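Local coordinates for sister chromatid cohesion protein (Chaetomium thermophilum, PDB 5T8V) that probably helps load cohesin onto chromatin, and is represented here by the C-terminal, HEAT-repeat part of the Scc2 loader, at residues Ser103-Thr106 / Ser107-Ala110; His776-Leu779 / Met780-Val784; Ala1006-Ser1009 / Lys1010-Asp1014; Ala1376-Glu1379 / Val1380-Tyr1383. All coordinates share one frame; numbering follows the deposited sequence.

Contact 1. Residues Ser103-Thr106 / Ser107-Ala110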
ATOM      1  N   SER A 103     -39.653 -35.712  30.495  1.00 29.38           N
ATOM      2  CA  SER A 103     -38.874 -34.505  30.266  1.00 30.54           C
ATOM      3  C   SER A 103     -38.608 -33.770  31.575  1.00 31.87           C
ATOM      4  O   SER A 103     -39.389 -33.840  32.528  1.00 32.71           O
ATOM      5  CB  SER A 103     -39.600 -33.581  29.289  1.00 32.63           C
ATOM      6  OG  SER A 103     -40.884 -33.228  29.776  1.00 35.47           O
ATOM      7  N   VAL A 104     -37.485 -33.069  31.612  1.00 29.50           N
ATOM      8  CA  VAL A 104     -37.119 -32.220  32.739  1.00 30.84           C
ATOM      9  C   VAL A 104     -37.581 -30.801  32.445  1.00 33.85           C
ATOM     10  O   VAL A 104     -37.505 -30.332  31.303  1.00 33.61           O
ATOM     11  CB  VAL A 104     -35.600 -32.274  32.991  1.00 29.63           C
ATOM     12  CG1 VAL A 104     -35.153 -31.155  33.930  1.00 31.26           C
ATOM     13  CG2 VAL A 104     -35.210 -33.624  33.565  1.00 28.05           C
ATOM     14  N   GLN A 105     -38.058 -30.115  33.478  1.00 53.07           N
ATOM     15  CA  GLN A 105     -38.500 -28.733  33.369  1.00 56.00           C
ATOM     16  C   GLN A 105     -37.643 -27.850  34.264  1.00 56.60           C
ATOM     17  O   GLN A 105     -37.370 -28.197  35.417  1.00 56.29           O
ATOM     18  CB  GLN A 105     -39.978 -28.595  33.749  1.00 59.46           C
ATOM     19  CG  GLN A 105     -40.939 -29.058  32.665  1.00 61.28           C
ATOM     20  CD  GLN A 105     -40.894 -28.173  31.434  1.00 64.35           C
ATOM     21  OE1 GLN A 105     -40.119 -27.219  31.368  1.00 66.11           O
ATOM     22  NE2 GLN A 105     -41.729 -28.486  30.450  1.00 65.81           N
ATOM     23  N   THR A 106     -37.220 -26.705  33.724  1.00 52.79           N
ATOM     24  CA  THR A 106     -36.367 -25.799  34.485  1.00 55.42           C
ATOM     25  C   THR A 106     -37.065 -25.297  35.740  1.00 58.99           C
ATOM     26  O   THR A 106     -36.406 -25.034  36.753  1.00 60.22           O
ATOM     27  CB  THR A 106     -35.943 -24.619  33.612  1.00 56.37           C
ATOM     28  OG1 THR A 106     -37.106 -23.926  33.140  1.00 59.07           O
ATOM     29  CG2 THR A 106     -35.123 -25.100  32.424  1.00 53.50           C
ATOM     30  N   SER A 107     -38.390 -25.157  35.695  1.00 58.05           N
ATOM     31  CA  SER A 107     -39.137 -24.699  36.861  1.00 58.95           C
ATOM     32  C   SER A 107     -39.061 -25.678  38.025  1.00 57.21           C
ATOM     33  O   SER A 107     -39.274 -25.273  39.171  1.00 59.26           O
ATOM     34  CB  SER A 107     -40.601 -24.469  36.485  1.00 61.50           C
ATOM     35  OG  SER A 107     -41.378 -24.185  37.634  1.00 64.36           O
ATOM     36  N   TRP A 108     -38.764 -26.949  37.758  1.00 48.05           N
ATOM     37  CA  TRP A 108     -38.810 -27.985  38.785  1.00 47.44           C
ATOM     38  C   TRP A 108     -38.000 -27.620  40.022  1.00 48.34           C
ATOM     39  O   TRP A 108     -37.055 -26.830  39.945  1.00 48.86           O
ATOM     40  CB  TRP A 108     -38.301 -29.317  38.214  1.00 44.77           C
ATOM     41  CG  TRP A 108     -39.354 -30.123  37.509  1.00 43.80           C
ATOM     42  CD1 TRP A 108     -40.657 -29.773  37.298  1.00 45.68           C
ATOM     43  CD2 TRP A 108     -39.191 -31.423  36.929  1.00 41.03           C
ATOM     44  NE1 TRP A 108     -41.312 -30.773  36.622  1.00 44.80           N
ATOM     45  CE2 TRP A 108     -40.435 -31.797  36.384  1.00 41.92           C
ATOM     46  CE3 TRP A 108     -38.112 -32.307  36.816  1.00 37.99           C
ATOM     47  CZ2 TRP A 108     -40.632 -33.014  35.738  1.00 40.25           C
ATOM     48  CZ3 TRP A 108     -38.310 -33.514  36.175  1.00 36.56           C
ATOM     49  CH2 TRP A 108     -39.560 -33.857  35.642  1.00 37.84           C
ATOM     50  N   GLY A 109     -38.375 -28.192  41.166  1.00 50.64           N
ATOM     51  CA  GLY A 109     -37.644 -28.027  42.397  1.00 52.81           C
ATOM     52  C   GLY A 109     -36.922 -29.297  42.807  1.00 52.62           C
ATOM     53  O   GLY A 109     -36.892 -30.296  42.087  1.00 51.45           O
ATOM     54  N   ALA A 110     -36.339 -29.244  44.005  1.00 62.39           N
ATOM     55  CA  ALA A 110     -35.522 -30.355  44.476  1.00 61.27           C
ATOM     56  C   ALA A 110     -36.331 -31.628  44.690  1.00 60.41           C
ATOM     57  O   ALA A 110     -35.738 -32.708  44.780  1.00 59.73           O
ATOM     58  CB  ALA A 110     -34.811 -29.965  45.770  1.00 63.90           C
TER
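With CG anti to its own carbonyl carbon and beside its backbone N (chi1 -85°), Trp108 swings its indole back along the preceding residues, so that Val104 and Gln105 come to lie over one face of the ring. CB of Gln105 stands above the five-membered ring of Trp108, 3.9 Å from its centroid, as a CH-pi contact. Val104 CA does the same over the six-membered ring of Trp108 at 4.2 Å, somewhat further off the normal. Between them, the backbone N of Gln105 sits 3.8 Å above the plane of the Trp108 indole. The ring thus lies against main chain as much as against side chains; the bent chain of Gln105 carries its amide away. From Val104 only the branch CG2 adds to this, 4.1 Å from Trp108 CZ3. A type I beta turn from Gln105 to Trp108 sets up the fold-back, closed by Trp108 N donating to Gln105 O at 3.0 Å. The contact is a surface one, though Val104 itself is buried, and it lies in the loop joining helix 81-96 to helix 112-117. Trp116 of the second helix meets the Trp108 ring at a steep angle, and the backbone of Val104 bonds to Gly165 in helix 149-172.

Contact 2. Residues His776-Leu779 / Met780-Val784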
ATOM      1  N   HIS A 776      31.027  12.565  12.577  1.00 45.86           N
ATOM      2  CA  HIS A 776      30.139  13.702  12.354  1.00 45.36           C
ATOM      3  C   HIS A 776      30.722  14.650  11.312  1.00 44.05           C
ATOM      4  O   HIS A 776      30.091  14.939  10.288  1.00 42.23           O
ATOM      5  CB  HIS A 776      29.888  14.436  13.673  1.00 47.17           C
ATOM      6  CG  HIS A 776      28.761  13.871  14.479  1.00 47.39           C
ATOM      7  ND1 HIS A 776      27.541  14.502  14.597  1.00 46.86           N
ATOM      8  CD2 HIS A 776      28.667  12.734  15.209  1.00 47.44           C
ATOM      9  CE1 HIS A 776      26.745  13.779  15.364  1.00 46.99           C
ATOM     10  NE2 HIS A 776      27.404  12.700  15.748  1.00 47.48           N
ATOM     11  N   VAL A 777      31.941  15.138  11.554  1.00 58.88           N
ATOM     12  CA  VAL A 777      32.543  16.114  10.647  1.00 58.07           C
ATOM     13  C   VAL A 777      32.650  15.538   9.239  1.00 55.44           C
ATOM     14  O   VAL A 777      32.317  16.204   8.251  1.00 54.10           O
ATOM     15  CB  VAL A 777      33.914  16.582  11.174  1.00 60.13           C
ATOM     16  CG1 VAL A 777      34.831  15.412  11.457  1.00 61.90           C
ATOM     17  CG2 VAL A 777      34.569  17.533  10.184  1.00 59.20           C
ATOM     18  N   ILE A 778      33.114  14.293   9.122  1.00 55.95           N
ATOM     19  CA  ILE A 778      33.268  13.697   7.797  1.00 53.40           C
ATOM     20  C   ILE A 778      31.920  13.634   7.091  1.00 51.94           C
ATOM     21  O   ILE A 778      31.799  13.991   5.914  1.00 51.19           O
ATOM     22  CB  ILE A 778      33.926  12.308   7.899  1.00 53.71           C
ATOM     23  CG1 ILE A 778      35.359  12.448   8.422  1.00 56.05           C
ATOM     24  CG2 ILE A 778      33.940  11.621   6.530  1.00 52.26           C
ATOM     25  CD1 ILE A 778      36.060  11.129   8.697  1.00 57.20           C
ATOM     26  N   LEU A 779      30.885  13.188   7.804  1.00 36.39           N
ATOM     27  CA  LEU A 779      29.556  13.109   7.205  1.00 35.59           C
ATOM     28  C   LEU A 779      29.082  14.479   6.739  1.00 35.64           C
ATOM     29  O   LEU A 779      28.420  14.596   5.700  1.00 34.96           O
ATOM     30  CB  LEU A 779      28.563  12.511   8.200  1.00 36.01           C
ATOM     31  CG  LEU A 779      28.726  11.024   8.527  1.00 35.85           C
ATOM     32  CD1 LEU A 779      27.738  10.619   9.609  1.00 36.61           C
ATOM     33  CD2 LEU A 779      28.543  10.156   7.291  1.00 34.59           C
ATOM     34  N   MET A 780      29.409  15.528   7.495  1.00 49.09           N
ATOM     35  CA  MET A 780      29.044  16.876   7.070  1.00 49.47           C
ATOM     36  C   MET A 780      29.776  17.258   5.790  1.00 47.64           C
ATOM     37  O   MET A 780      29.163  17.744   4.832  1.00 46.57           O
ATOM     38  CB  MET A 780      29.348  17.875   8.186  1.00 51.04           C
ATOM     39  CG  MET A 780      28.539  17.647   9.450  1.00 53.78           C
ATOM     40  SD  MET A 780      28.830  18.911  10.696  1.00 55.68           S
ATOM     41  CE  MET A 780      27.986  20.298   9.959  1.00 55.38           C
ATOM     42  N   VAL A 781      31.093  17.039   5.754  1.00 44.68           N
ATOM     43  CA  VAL A 781      31.874  17.377   4.567  1.00 43.17           C
ATOM     44  C   VAL A 781      31.308  16.664   3.345  1.00 42.08           C
ATOM     45  O   VAL A 781      31.065  17.281   2.301  1.00 41.46           O
ATOM     46  CB  VAL A 781      33.359  17.032   4.785  1.00 43.19           C
ATOM     47  CG1 VAL A 781      34.165  17.284   3.518  1.00 42.42           C
ATOM     48  CG2 VAL A 781      33.927  17.848   5.933  1.00 43.62           C
ATOM     49  N   GLN A 782      31.094  15.352   3.455  1.00 42.14           N
ATOM     50  CA  GLN A 782      30.513  14.607   2.344  1.00 41.50           C
ATOM     51  C   GLN A 782      29.156  15.173   1.954  1.00 42.28           C
ATOM     52  O   GLN A 782      28.837  15.277   0.762  1.00 42.44           O
ATOM     53  CB  GLN A 782      30.383  13.129   2.710  1.00 41.64           C
ATOM     54  CG  GLN A 782      31.676  12.336   2.587  1.00 42.37           C
ATOM     55  CD  GLN A 782      31.477  10.845   2.807  1.00 43.44           C
ATOM     56  OE1 GLN A 782      32.234  10.211   3.542  1.00 45.31           O
ATOM     57  NE2 GLN A 782      30.460  10.275   2.163  1.00 42.04           N
ATOM     58  N   THR A 783      28.344  15.553   2.942  1.00 39.89           N
ATOM     59  CA  THR A 783      26.997  16.032   2.646  1.00 40.55           C
ATOM     60  C   THR A 783      27.030  17.343   1.868  1.00 40.44           C
ATOM     61  O   THR A 783      26.291  17.505   0.890  1.00 40.21           O
ATOM     62  CB  THR A 783      26.202  16.194   3.941  1.00 42.67           C
ATOM     63  OG1 THR A 783      26.170  14.944   4.644  1.00 42.85           O
ATOM     64  CG2 THR A 783      24.768  16.639   3.648  1.00 43.13           C
ATOM     65  N   VAL A 784      27.873  18.293   2.279  1.00 39.10           N
ATOM     66  CA  VAL A 784      27.920  19.573   1.575  1.00 40.80           C
ATOM     67  C   VAL A 784      28.605  19.412   0.224  1.00 42.04           C
ATOM     68  O   VAL A 784      28.226  20.059  -0.759  1.00 42.74           O
ATOM     69  CB  VAL A 784      28.609  20.649   2.438  1.00 40.96           C
ATOM     70  CG1 VAL A 784      27.935  20.752   3.801  1.00 41.33           C
ATOM     71  CG2 VAL A 784      30.100  20.368   2.590  1.00 41.50           C
TER
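This is a helix-internal contact, one turn of helix 773-786 in which Thr783 bonds back to the carbonyl of Leu779, and it lies in a buried part of the HEAT-repeat array. Thr783 holds OG1 anti to its carbonyl carbon and beside its backbone N (chi1 -57°), which turns the hydroxyl back up the helix to donate to Leu779 O. Leu779 O also takes Thr783 N, at 2.9 Å. Hydroxyl and amide arrive from opposite faces of the carbonyl plane, so two bonds from one residue grip a single acceptor. A valine in its place would probably leave Leu779 O with the backbone amide as its one remaining donor from this position, the bond from the other face being lost. Elsewhere the regular pattern runs on, with Gln782 N bonded to Ile778 O at 2.9 Å. Alongside it Ile778 and Gln782 point the same way, branch CG2 of Ile778 lying 3.7 Å from Gln782 OE1. On another flank Val777 CG2 reaches Val781 CG2 at 4.3 Å, a loose apolar touch. Several helices surround this turn: Val781 rests on Val842 and Val845 of helix 839-852, Val777 on Met822 of helix 808-824, and Thr783 on Ala730 of helix 723-735, whose Asn731 also bonds to Thr783 O.

Contact 3. Residues Ala1006-Ser1009 / Lys1010-Asp1014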
ATOM      1  N   ALA A1006      34.807  65.806  -2.320  1.00101.85           N
ATOM      2  CA  ALA A1006      34.925  64.836  -1.233  1.00101.63           C
ATOM      3  C   ALA A1006      34.027  63.625  -1.473  1.00 97.25           C
ATOM      4  O   ALA A1006      33.435  63.073  -0.543  1.00 96.69           O
ATOM      5  CB  ALA A1006      34.614  65.481   0.121  1.00103.03           C
ATOM      6  N   SER A1007      33.930  63.202  -2.732  1.00 75.70           N
ATOM      7  CA  SER A1007      33.109  62.056  -3.107  1.00 72.42           C
ATOM      8  C   SER A1007      33.932  60.793  -3.328  1.00 69.43           C
ATOM      9  O   SER A1007      33.623  59.747  -2.752  1.00 68.62           O
ATOM     10  CB  SER A1007      32.306  62.377  -4.373  1.00 71.22           C
ATOM     11  OG  SER A1007      31.449  61.300  -4.707  1.00 69.42           O
ATOM     12  N   VAL A1008      34.969  60.866  -4.162  1.00 54.67           N
ATOM     13  CA  VAL A1008      35.773  59.703  -4.532  1.00 51.77           C
ATOM     14  C   VAL A1008      34.929  58.780  -5.403  1.00 49.16           C
ATOM     15  O   VAL A1008      35.298  58.479  -6.543  1.00 47.78           O
ATOM     16  CB  VAL A1008      36.313  58.958  -3.295  1.00 52.44           C
ATOM     17  CG1 VAL A1008      37.289  57.869  -3.718  1.00 51.21           C
ATOM     18  CG2 VAL A1008      36.983  59.935  -2.334  1.00 55.14           C
ATOM     19  N   SER A1009      33.797  58.315  -4.868  1.00 59.53           N
ATOM     20  CA  SER A1009      32.824  57.586  -5.674  1.00 55.54           C
ATOM     21  C   SER A1009      32.606  58.282  -7.012  1.00 54.16           C
ATOM     22  O   SER A1009      32.757  57.677  -8.081  1.00 53.29           O
ATOM     23  CB  SER A1009      31.504  57.471  -4.909  1.00 55.96           C
ATOM     24  OG  SER A1009      31.730  57.258  -3.526  1.00 57.21           O
ATOM     25  N   LYS A1010      32.261  59.571  -6.963  1.00 63.01           N
ATOM     26  CA  LYS A1010      32.061  60.334  -8.188  1.00 61.45           C
ATOM     27  C   LYS A1010      33.359  60.513  -8.961  1.00 61.50           C
ATOM     28  O   LYS A1010      33.325  60.698 -10.181  1.00 60.94           O
ATOM     29  CB  LYS A1010      31.452  61.697  -7.865  1.00 63.39           C
ATOM     30  CG  LYS A1010      31.454  62.657  -9.039  1.00 63.70           C
ATOM     31  CD  LYS A1010      30.426  63.756  -8.868  1.00 65.69           C
ATOM     32  CE  LYS A1010      30.549  64.793  -9.970  1.00 67.85           C
ATOM     33  NZ  LYS A1010      29.371  65.701 -10.019  1.00 70.45           N
ATOM     34  N   LEU A1011      34.506  60.478  -8.282  1.00 61.73           N
ATOM     35  CA  LEU A1011      35.778  60.541  -8.995  1.00 62.15           C
ATOM     36  C   LEU A1011      35.996  59.277  -9.817  1.00 59.86           C
ATOM     37  O   LEU A1011      36.327  59.343 -11.008  1.00 60.14           O
ATOM     38  CB  LEU A1011      36.925  60.754  -8.003  1.00 63.71           C
ATOM     39  CG  LEU A1011      38.347  60.790  -8.572  1.00 64.06           C
ATOM     40  CD1 LEU A1011      38.477  61.836  -9.670  1.00 65.24           C
ATOM     41  CD2 LEU A1011      39.353  61.059  -7.462  1.00 64.58           C
ATOM     42  N   MET A1012      35.794  58.113  -9.196  1.00 54.57           N
ATOM     43  CA  MET A1012      35.907  56.851  -9.918  1.00 52.36           C
ATOM     44  C   MET A1012      34.931  56.807 -11.089  1.00 51.35           C
ATOM     45  O   MET A1012      35.320  56.527 -12.231  1.00 50.90           O
ATOM     46  CB  MET A1012      35.664  55.687  -8.954  1.00 50.97           C
ATOM     47  CG  MET A1012      36.626  55.673  -7.769  1.00 51.96           C
ATOM     48  SD  MET A1012      36.431  54.268  -6.653  1.00 51.30           S
ATOM     49  CE  MET A1012      34.910  54.689  -5.815  1.00 51.13           C
ATOM     50  N   VAL A1013      33.656  57.101 -10.825  1.00 42.88           N
ATOM     51  CA  VAL A1013      32.658  57.098 -11.892  1.00 42.21           C
ATOM     52  C   VAL A1013      33.075  58.042 -13.012  1.00 43.15           C
ATOM     53  O   VAL A1013      33.053  57.683 -14.196  1.00 42.42           O
ATOM     54  CB  VAL A1013      31.273  57.468 -11.328  1.00 43.31           C
ATOM     55  CG1 VAL A1013      30.250  57.616 -12.454  1.00 44.10           C
ATOM     56  CG2 VAL A1013      30.809  56.416 -10.328  1.00 42.43           C
ATOM     57  N   ASP A1014      33.467  59.266 -12.653  1.00 54.01           N
ATOM     58  CA  ASP A1014      33.819  60.268 -13.654  1.00 54.84           C
ATOM     59  C   ASP A1014      35.019  59.841 -14.488  1.00 54.77           C
ATOM     60  O   ASP A1014      35.120  60.215 -15.663  1.00 55.32           O
ATOM     61  CB  ASP A1014      34.103  61.610 -12.978  1.00 56.98           C
ATOM     62  CG  ASP A1014      32.840  62.306 -12.509  1.00 58.01           C
ATOM     63  OD1 ASP A1014      31.814  61.617 -12.324  1.00 57.67           O
ATOM     64  OD2 ASP A1014      32.875  63.542 -12.324  1.00 59.08           O
TER
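Val1008, the N-cap residue with a positive phi of 69°, turns the chain into helix 1009-1016, and its carbonyl O receives Met1012 N at 2.7 Å in the first of the helical bonds. Val1013 N follows, 2.9 Å from Ser1009 O. A valine at the N-cap has no side-chain acceptor to offer, and the residue before it fills the need. Ser1007 keeps OG anti to its backbone N (chi1 -177°), which carries the hydroxyl forward to accept Lys1010 N at 3.0 Å, with an N-H...O angle of 159°. The same serine lies beside the root of the lysine, CB to CB 3.7 Å between Ser1007 and Lys1010, while the rest of the lysine chain runs out extended. An alanine in place of Ser1007 is likely to leave the amide of Lys1010 without this acceptor and the start of the helix less firmly tied to the loop. On another side the chain of Met1012, bent at its third torsion, folds CE back to 3.6 Å from Ser1009 CA. Met1012 CE also lies 4.5 Å from Val1008 CG1, a distant apolar touch. The hydroxyl of Ser1009 is engaged elsewhere, with Asn988 OD1, and Met1012 and Val1013 pack on Val1039 of helix 1026-1042. A serine hydroxyl accepting an amide of the first helical turn is a familiar way to begin a helix, used here where the loop after helix 969-986 runs into the short helix 1009-1016.

Contact 4. Residues Ala1376-Glu1379 / Val1380-Tyr1383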
ATOM      1  N   ALA A1376     -16.317  26.000 -33.251  1.00 55.90           N
ATOM      2  CA  ALA A1376     -15.425  25.669 -32.145  1.00 55.79           C
ATOM      3  C   ALA A1376     -16.080  25.983 -30.804  1.00 54.68           C
ATOM      4  O   ALA A1376     -16.055  25.160 -29.878  1.00 54.54           O
ATOM      5  CB  ALA A1376     -14.106  26.426 -32.295  1.00 55.48           C
ATOM      6  N   ILE A1377     -16.674  27.175 -30.684  1.00 68.66           N
ATOM      7  CA  ILE A1377     -17.383  27.541 -29.460  1.00 66.05           C
ATOM      8  C   ILE A1377     -18.390  26.461 -29.095  1.00 67.17           C
ATOM      9  O   ILE A1377     -18.394  25.941 -27.974  1.00 68.56           O
ATOM     10  CB  ILE A1377     -18.072  28.909 -29.622  1.00 63.62           C
ATOM     11  CG1 ILE A1377     -17.037  30.021 -29.797  1.00 62.13           C
ATOM     12  CG2 ILE A1377     -18.953  29.214 -28.407  1.00 62.35           C
ATOM     13  CD1 ILE A1377     -17.638  31.343 -30.236  1.00 61.28           C
ATOM     14  N   TRP A1378     -19.264  26.108 -30.041  1.00 59.98           N
ATOM     15  CA  TRP A1378     -20.292  25.115 -29.756  1.00 59.84           C
ATOM     16  C   TRP A1378     -19.686  23.749 -29.464  1.00 60.66           C
ATOM     17  O   TRP A1378     -20.229  22.995 -28.649  1.00 60.44           O
ATOM     18  CB  TRP A1378     -21.271  25.014 -30.925  1.00 60.75           C
ATOM     19  CG  TRP A1378     -22.434  24.126 -30.624  1.00 61.42           C
ATOM     20  CD1 TRP A1378     -22.572  22.811 -30.961  1.00 63.18           C
ATOM     21  CD2 TRP A1378     -23.622  24.485 -29.910  1.00 60.92           C
ATOM     22  NE1 TRP A1378     -23.774  22.330 -30.506  1.00 63.80           N
ATOM     23  CE2 TRP A1378     -24.438  23.338 -29.857  1.00 62.42           C
ATOM     24  CE3 TRP A1378     -24.076  25.666 -29.312  1.00 59.57           C
ATOM     25  CZ2 TRP A1378     -25.684  23.337 -29.232  1.00 62.68           C
ATOM     26  CZ3 TRP A1378     -25.311  25.662 -28.692  1.00 59.71           C
ATOM     27  CH2 TRP A1378     -26.101  24.506 -28.656  1.00 61.23           C
ATOM     28  N   GLU A1379     -18.576  23.407 -30.119  1.00 54.78           N
ATOM     29  CA  GLU A1379     -17.901  22.148 -29.819  1.00 56.88           C
ATOM     30  C   GLU A1379     -17.499  22.092 -28.351  1.00 57.66           C
ATOM     31  O   GLU A1379     -17.849  21.146 -27.633  1.00 58.47           O
ATOM     32  CB  GLU A1379     -16.680  21.981 -30.726  1.00 58.24           C
ATOM     33  CG  GLU A1379     -15.930  20.667 -30.537  1.00 60.35           C
ATOM     34  CD  GLU A1379     -16.770  19.455 -30.898  1.00 61.60           C
ATOM     35  OE1 GLU A1379     -17.755  19.616 -31.651  1.00 61.82           O
ATOM     36  OE2 GLU A1379     -16.445  18.342 -30.429  1.00 62.63           O
ATOM     37  N   VAL A1380     -16.768  23.107 -27.884  1.00 58.73           N
ATOM     38  CA  VAL A1380     -16.395  23.158 -26.472  1.00 59.55           C
ATOM     39  C   VAL A1380     -17.641  23.168 -25.596  1.00 60.13           C
ATOM     40  O   VAL A1380     -17.655  22.587 -24.505  1.00 60.90           O
ATOM     41  CB  VAL A1380     -15.502  24.382 -26.198  1.00 58.49           C
ATOM     42  CG1 VAL A1380     -15.226  24.526 -24.702  1.00 57.59           C
ATOM     43  CG2 VAL A1380     -14.195  24.263 -26.966  1.00 59.94           C
ATOM     44  N   ARG A1381     -18.704  23.830 -26.056  1.00 64.28           N
ATOM     45  CA  ARG A1381     -19.938  23.897 -25.283  1.00 64.60           C
ATOM     46  C   ARG A1381     -20.492  22.501 -25.028  1.00 68.36           C
ATOM     47  O   ARG A1381     -20.713  22.106 -23.878  1.00 69.04           O
ATOM     48  CB  ARG A1381     -20.961  24.770 -26.014  1.00 63.20           C
ATOM     49  CG  ARG A1381     -22.340  24.810 -25.370  1.00 62.52           C
ATOM     50  CD  ARG A1381     -23.290  23.804 -26.009  1.00 64.37           C
ATOM     51  NE  ARG A1381     -24.637  23.886 -25.454  1.00 64.13           N
ATOM     52  CZ  ARG A1381     -25.601  23.004 -25.702  1.00 65.25           C
ATOM     53  NH1 ARG A1381     -25.370  21.964 -26.494  1.00 66.81           N
ATOM     54  NH2 ARG A1381     -26.797  23.157 -25.152  1.00 65.26           N
ATOM     55  N   THR A1382     -20.719  21.735 -26.096  1.00 89.55           N
ATOM     56  CA  THR A1382     -21.193  20.365 -25.932  1.00 93.00           C
ATOM     57  C   THR A1382     -20.229  19.555 -25.077  1.00 94.03           C
ATOM     58  O   THR A1382     -20.654  18.774 -24.215  1.00 96.93           O
ATOM     59  CB  THR A1382     -21.378  19.702 -27.298  1.00 96.29           C
ATOM     60  OG1 THR A1382     -20.120  19.650 -27.981  1.00 99.03           O
ATOM     61  CG2 THR A1382     -22.383  20.474 -28.142  1.00 95.09           C
ATOM     62  N   TYR A1383     -18.923  19.733 -25.297  1.00 72.04           N
ATOM     63  CA  TYR A1383     -17.940  19.004 -24.503  1.00 73.86           C
ATOM     64  C   TYR A1383     -18.114  19.283 -23.015  1.00 73.31           C
ATOM     65  O   TYR A1383     -17.931  18.388 -22.185  1.00 73.89           O
ATOM     66  CB  TYR A1383     -16.526  19.366 -24.950  1.00 73.79           C
ATOM     67  CG  TYR A1383     -15.454  18.820 -24.034  1.00 73.98           C
ATOM     68  CD1 TYR A1383     -15.131  17.469 -24.038  1.00 76.07           C
ATOM     69  CD2 TYR A1383     -14.767  19.654 -23.163  1.00 71.88           C
ATOM     70  CE1 TYR A1383     -14.153  16.965 -23.201  1.00 76.55           C
ATOM     71  CE2 TYR A1383     -13.786  19.160 -22.324  1.00 72.09           C
ATOM     72  CZ  TYR A1383     -13.483  17.815 -22.346  1.00 74.80           C
ATOM     73  OH  TYR A1383     -12.509  17.317 -21.510  1.00 76.22           O
TER
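Helix 1364-1387, near the C-terminal end of this HEAT-repeat fragment, carries a cation-pi stack one turn long, made by Trp1378 and Arg1381. The two side chains run side by side and point the same way. The guanidinium of Arg1381 lies flat on the indole of Trp1378, centres 3.9 Å apart and planes at 18°, with Trp1378 CH2 over the middle of the guanidinium. Lower down, Arg1381 CD sits almost on the normal of the six-membered ring of Trp1378, 3.7 Å from its centroid, so methylene and charged group share one face. Arg1381 reaches this position by bending at its second torsion (chi2 -96°). Thr1382 comes in across the tryptophan: its CG2 is 3.7 Å from Trp1378 CD1 and also lies at the edge of the guanidinium, in its plane. The hydroxyl of Thr1382, set between the backbone N and the carbonyl carbon (chi1 62°), donates instead to Glu1379 O, OG1 to O 2.7 Å. Glu1379 O also accepts Tyr1383 N, at 2.9 Å. Beyond the stack, Arg1381 NH2 forms a salt bridge with Glu1302 of helix 1291-1319, a residue that Trp1378 touches too. The positive charge therefore has both a pi face and a carboxylate, which probably balance it and hold the flat group in a fixed orientation, linking helix 1364-1387 to helix 1291-1319.

In the fold
The four contacts are strung in series along one long helical chain and none touches another. Contact 1 stands apart toward the N-terminal end, its centre about 123 Å from that of contact 3, with the chain's centre between them. Contacts 2 and 3 share a side of the molecule and are the closest pair, yet their centres are still about 46 Å apart. Contact 4, near the C-terminus, lies about 60 Å from contact 2 and 67 Å from contact 3, centre to centre. With no ligand or catalytic site to gather round, they sample different local situations of the superhelix: a surface loop, two helix interiors and a helix start.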